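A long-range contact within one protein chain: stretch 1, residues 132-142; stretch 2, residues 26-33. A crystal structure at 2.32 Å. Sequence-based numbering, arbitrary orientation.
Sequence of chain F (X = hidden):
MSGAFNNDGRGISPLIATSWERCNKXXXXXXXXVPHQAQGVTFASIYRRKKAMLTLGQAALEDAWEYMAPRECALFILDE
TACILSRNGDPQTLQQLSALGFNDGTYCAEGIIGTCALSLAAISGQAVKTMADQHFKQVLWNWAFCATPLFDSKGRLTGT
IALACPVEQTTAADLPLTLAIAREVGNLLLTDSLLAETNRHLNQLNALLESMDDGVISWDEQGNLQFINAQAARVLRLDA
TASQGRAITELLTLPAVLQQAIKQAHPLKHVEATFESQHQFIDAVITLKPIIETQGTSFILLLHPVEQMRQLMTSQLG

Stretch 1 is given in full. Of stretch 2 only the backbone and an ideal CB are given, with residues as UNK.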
# COMPACT_ATOMS: atom_id res chain seq x y z
N ALA F 132 -29.26 -16.69 11.44
CA ALA F 132 -30.35 -17.51 11.90
C ALA F 132 -30.40 -18.81 11.08
O ALA F 132 -29.35 -19.43 10.88
CB ALA F 132 -31.65 -16.73 11.81
N ASP F 133 -31.58 -19.14 10.55
CA ASP F 133 -31.84 -20.40 9.86
C ASP F 133 -31.39 -20.47 8.38
O ASP F 133 -31.66 -21.47 7.71
CB ASP F 133 -33.31 -20.86 10.03
CG ASP F 133 -34.33 -19.92 9.38
OD1 ASP F 133 -34.05 -18.72 9.17
OD2 ASP F 133 -35.45 -20.41 9.10
N GLN F 134 -30.69 -19.43 7.90
CA GLN F 134 -29.86 -19.59 6.67
C GLN F 134 -28.71 -20.56 6.95
O GLN F 134 -28.17 -21.15 6.02
CB GLN F 134 -29.24 -18.26 6.19
CG GLN F 134 -30.22 -17.16 5.83
CD GLN F 134 -29.50 -15.84 5.52
OE1 GLN F 134 -28.61 -15.41 6.26
NE2 GLN F 134 -29.86 -15.20 4.42
N HIS F 135 -28.31 -20.68 8.22
CA HIS F 135 -27.25 -21.60 8.60
C HIS F 135 -27.77 -23.06 8.47
O HIS F 135 -28.91 -23.35 8.83
CB HIS F 135 -26.74 -21.33 10.01
CG HIS F 135 -25.95 -20.05 10.14
ND1 HIS F 135 -26.39 -18.97 10.88
CD2 HIS F 135 -24.75 -19.69 9.63
CE1 HIS F 135 -25.52 -17.99 10.77
NE2 HIS F 135 -24.50 -18.41 10.04
N PHE F 136 -26.95 -23.97 7.96
CA PHE F 136 -27.39 -25.37 7.84
C PHE F 136 -27.64 -26.01 9.21
O PHE F 136 -28.69 -26.60 9.46
CB PHE F 136 -26.39 -26.16 7.03
CG PHE F 136 -26.84 -27.57 6.69
CD1 PHE F 136 -27.71 -27.79 5.59
CD2 PHE F 136 -26.40 -28.67 7.44
CE1 PHE F 136 -28.12 -29.08 5.26
CE2 PHE F 136 -26.81 -29.97 7.09
CZ PHE F 136 -27.67 -30.17 6.01
N LYS F 137 -26.66 -25.87 10.09
CA LYS F 137 -26.68 -26.43 11.44
C LYS F 137 -27.53 -25.61 12.36
O LYS F 137 -27.32 -24.41 12.49
CB LYS F 137 -25.26 -26.43 12.01
CG LYS F 137 -24.30 -27.29 11.24
CD LYS F 137 -24.74 -28.72 11.27
CE LYS F 137 -23.56 -29.65 11.16
NZ LYS F 137 -23.93 -31.07 11.49
N GLN F 138 -28.47 -26.28 13.04
CA GLN F 138 -29.39 -25.64 14.00
C GLN F 138 -28.68 -24.94 15.15
O GLN F 138 -29.23 -23.99 15.73
CB GLN F 138 -30.39 -26.65 14.58
CG GLN F 138 -31.60 -26.90 13.67
CD GLN F 138 -32.34 -28.24 13.98
OE1 GLN F 138 -32.25 -28.80 15.08
NE2 GLN F 138 -33.08 -28.73 12.98
N VAL F 139 -27.50 -25.42 15.51
CA VAL F 139 -26.75 -24.84 16.63
C VAL F 139 -26.41 -23.37 16.34
O VAL F 139 -26.32 -22.55 17.27
CB VAL F 139 -25.52 -25.73 16.99
CG1 VAL F 139 -24.45 -24.93 17.72
CG2 VAL F 139 -25.98 -26.90 17.85
N LEU F 140 -26.29 -23.02 15.06
CA LEU F 140 -25.95 -21.66 14.65
C LEU F 140 -27.13 -20.71 14.43
O LEU F 140 -26.91 -19.55 14.09
CB LEU F 140 -25.05 -21.68 13.40
CG LEU F 140 -23.70 -22.40 13.59
CD1 LEU F 140 -22.84 -22.31 12.33
CD2 LEU F 140 -22.90 -21.89 14.82
N TRP F 141 -28.35 -21.18 14.66
CA TRP F 141 -29.55 -20.35 14.41
C TRP F 141 -29.64 -19.11 15.32
O TRP F 141 -30.36 -18.18 15.01
CB TRP F 141 -30.83 -21.17 14.47
CG TRP F 141 -31.01 -22.15 13.28
CD1 TRP F 141 -30.08 -22.49 12.33
CD2 TRP F 141 -32.20 -22.91 12.96
NE1 TRP F 141 -30.60 -23.39 11.45
CE2 TRP F 141 -31.90 -23.67 11.80
CE3 TRP F 141 -33.48 -23.02 13.54
CZ2 TRP F 141 -32.84 -24.54 11.20
CZ3 TRP F 141 -34.42 -23.90 12.95
CH2 TRP F 141 -34.09 -24.64 11.79
N ASN F 142 -28.92 -19.13 16.42
CA ASN F 142 -28.84 -17.97 17.29
C ASN F 142 -27.80 -16.94 16.91
O ASN F 142 -27.74 -15.90 17.53
CB ASN F 142 -28.59 -18.43 18.73
CG ASN F 142 -29.74 -19.18 19.25
OD1 ASN F 142 -29.64 -20.40 19.46
ND2 ASN F 142 -30.88 -18.51 19.37
N UNK F 26 -23.87 -35.09 2.93
CA UNK F 26 -23.00 -35.71 3.94
C UNK F 26 -23.23 -35.33 5.39
O UNK F 26 -22.39 -35.59 6.24
CB UNK F 26 -21.55 -35.38 3.60
N UNK F 27 -24.34 -34.68 5.67
CA UNK F 27 -24.39 -33.88 6.87
C UNK F 27 -25.86 -33.69 7.22
O UNK F 27 -26.71 -33.58 6.33
CB UNK F 27 -23.67 -32.54 6.69
N UNK F 28 -26.14 -33.61 8.50
CA UNK F 28 -27.50 -33.36 8.98
C UNK F 28 -27.59 -32.01 9.69
O UNK F 28 -26.62 -31.55 10.29
CB UNK F 28 -27.95 -34.48 9.92
N UNK F 29 -28.77 -31.40 9.61
CA UNK F 29 -29.07 -30.12 10.24
C UNK F 29 -28.99 -30.13 11.77
O UNK F 29 -28.65 -29.11 12.37
CB UNK F 29 -30.47 -29.67 9.82
N UNK F 30 -29.28 -31.25 12.41
CA UNK F 30 -29.38 -31.20 13.88
C UNK F 30 -28.15 -31.66 14.63
O UNK F 30 -28.13 -31.59 15.84
CB UNK F 30 -30.56 -32.05 14.34
N UNK F 31 -27.13 -32.16 13.95
CA UNK F 31 -25.99 -32.71 14.68
C UNK F 31 -24.97 -31.63 14.97
O UNK F 31 -24.84 -30.65 14.21
CB UNK F 31 -25.34 -33.85 13.89
N UNK F 32 -24.25 -31.81 16.07
CA UNK F 32 -23.14 -30.93 16.44
C UNK F 32 -22.26 -31.70 17.38
O UNK F 32 -22.75 -32.37 18.29
CB UNK F 32 -23.62 -29.63 17.08
N UNK F 33 -20.96 -31.63 17.13
CA UNK F 33 -20.00 -32.30 17.98
C UNK F 33 -18.76 -31.48 18.23
O UNK F 33 -18.67 -30.34 17.84
CB UNK F 33 -19.61 -33.64 17.36

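Position 26 is the first residue of stretch 2. Nothing of stretch 1 comes within 5.5 Å of its ideal CB, so the contact sets no preference. The residue is Leu 26.

At position 27 the CA-to-CB bond points toward stretch 1. The ideal CB is 4.1 Å from Phe 136 CE2. An apolar chain of medium length would suit the ring; an acidic one could answer the nearby Lys 137 amine. The residue is Met 27. Its CB lies 4.0 Å from Phe 136 CE2, and its SD lies 4.3 Å from Lys 137 CE.

Position 28 points away, so many side chains would fit. Its backbone matters more: Lys 137 NZ donates a hydrogen bond to the O of 28 at 3.0 Å. The residue is Lys 28, whose side chain leaves the contact.

Position 29 points sideways. Its ideal CB is 3.6 Å from Phe 136 O and 4.2 Å from Gln 138 NE2. Beyond it lie one face of the Phe 136 ring and the carbonyls of Asp 133, His 135 and Phe 136. A long chain with an apolar stem and a donor at its end suits this best. The residue is Arg 29. Its CG packs over the Phe 136 face, 3.8 Å from the ring centroid. Its NH2 makes a weak hydrogen bond to His 135 O at 3.3 Å. Its NH1 is 2.8 Å from Phe 136 O, but the angle is too poor for a hydrogen bond. The backbone adds a nearly straight bond, Gln 138 N to Arg 29 O, at 2.9 Å.

Position 30 points away overall, with its ideal CB 3.7 Å from Gln 138 OE1. Small or polar residues would do. Glu 30 touches that oxygen through CB.

Position 31 points away, but its ideal CB is 3.9 Å from Lys 137 NZ. A small polar or acidic residue is plausible. The residue is Thr 31. Lys 137 NZ bonds its backbone O at 2.9 Å, not its hydroxyl.

Position 32 points toward stretch 1, with its ideal CB 3.7 Å from Val 139 CG2. A large apolar or aromatic chain could reach Leu 140. The residue is Trp 32. Val 139 CG1 lies over its five-membered ring, Lys 137 CG meets the ring edge, and Trp 32 CH2 is 4.0 Å from Leu 140 CD2.

Position 33 is out of reach. The residue is Asn 33.

Stretch 2 26-33: LMKRETWN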
# COMPACT_ATOMS: atom_id res chain seq x y z
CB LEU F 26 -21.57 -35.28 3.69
CG LEU F 26 -20.84 -35.71 2.44
CD1 LEU F 26 -19.71 -34.69 2.23
CD2 LEU F 26 -20.35 -37.17 2.58
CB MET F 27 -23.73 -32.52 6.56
CG MET F 27 -22.56 -32.02 7.45
SD MET F 27 -22.06 -30.23 7.12
CE MET F 27 -21.72 -30.45 5.37
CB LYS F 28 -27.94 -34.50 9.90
CG LYS F 28 -27.79 -35.87 9.25
CD LYS F 28 -27.22 -36.91 10.22
CE LYS F 28 -28.28 -37.93 10.70
NZ LYS F 28 -27.85 -38.58 12.00
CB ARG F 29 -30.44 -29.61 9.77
CG ARG F 29 -30.47 -29.24 8.26
CD ARG F 29 -31.78 -28.63 7.79
NE ARG F 29 -31.66 -27.27 7.24
CZ ARG F 29 -31.52 -26.16 7.97
NH1 ARG F 29 -31.45 -26.24 9.30
NH2 ARG F 29 -31.42 -24.96 7.37
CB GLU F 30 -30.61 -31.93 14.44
CG GLU F 30 -31.65 -32.33 13.39
CD GLU F 30 -31.08 -33.32 12.38
OE1 GLU F 30 -30.38 -34.27 12.81
OE2 GLU F 30 -31.33 -33.13 11.16
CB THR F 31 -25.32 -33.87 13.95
OG1 THR F 31 -25.04 -33.49 12.59
CG2 THR F 31 -26.24 -35.18 13.99
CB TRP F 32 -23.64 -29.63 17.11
CG TRP F 32 -22.60 -28.53 17.19
CD1 TRP F 32 -21.79 -28.25 18.26
CD2 TRP F 32 -22.26 -27.57 16.18
NE1 TRP F 32 -20.98 -27.17 17.98
CE2 TRP F 32 -21.25 -26.72 16.71
CE3 TRP F 32 -22.74 -27.31 14.88
CZ2 TRP F 32 -20.67 -25.66 15.98
CZ3 TRP F 32 -22.17 -26.25 14.15
CH2 TRP F 32 -21.15 -25.44 14.72
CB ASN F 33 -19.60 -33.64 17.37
CG ASN F 33 -19.55 -34.75 18.41
OD1 ASN F 33 -18.64 -34.79 19.24
ND2 ASN F 33 -20.52 -35.64 18.36
O HOH W 1 -26.77 -28.52 14.47
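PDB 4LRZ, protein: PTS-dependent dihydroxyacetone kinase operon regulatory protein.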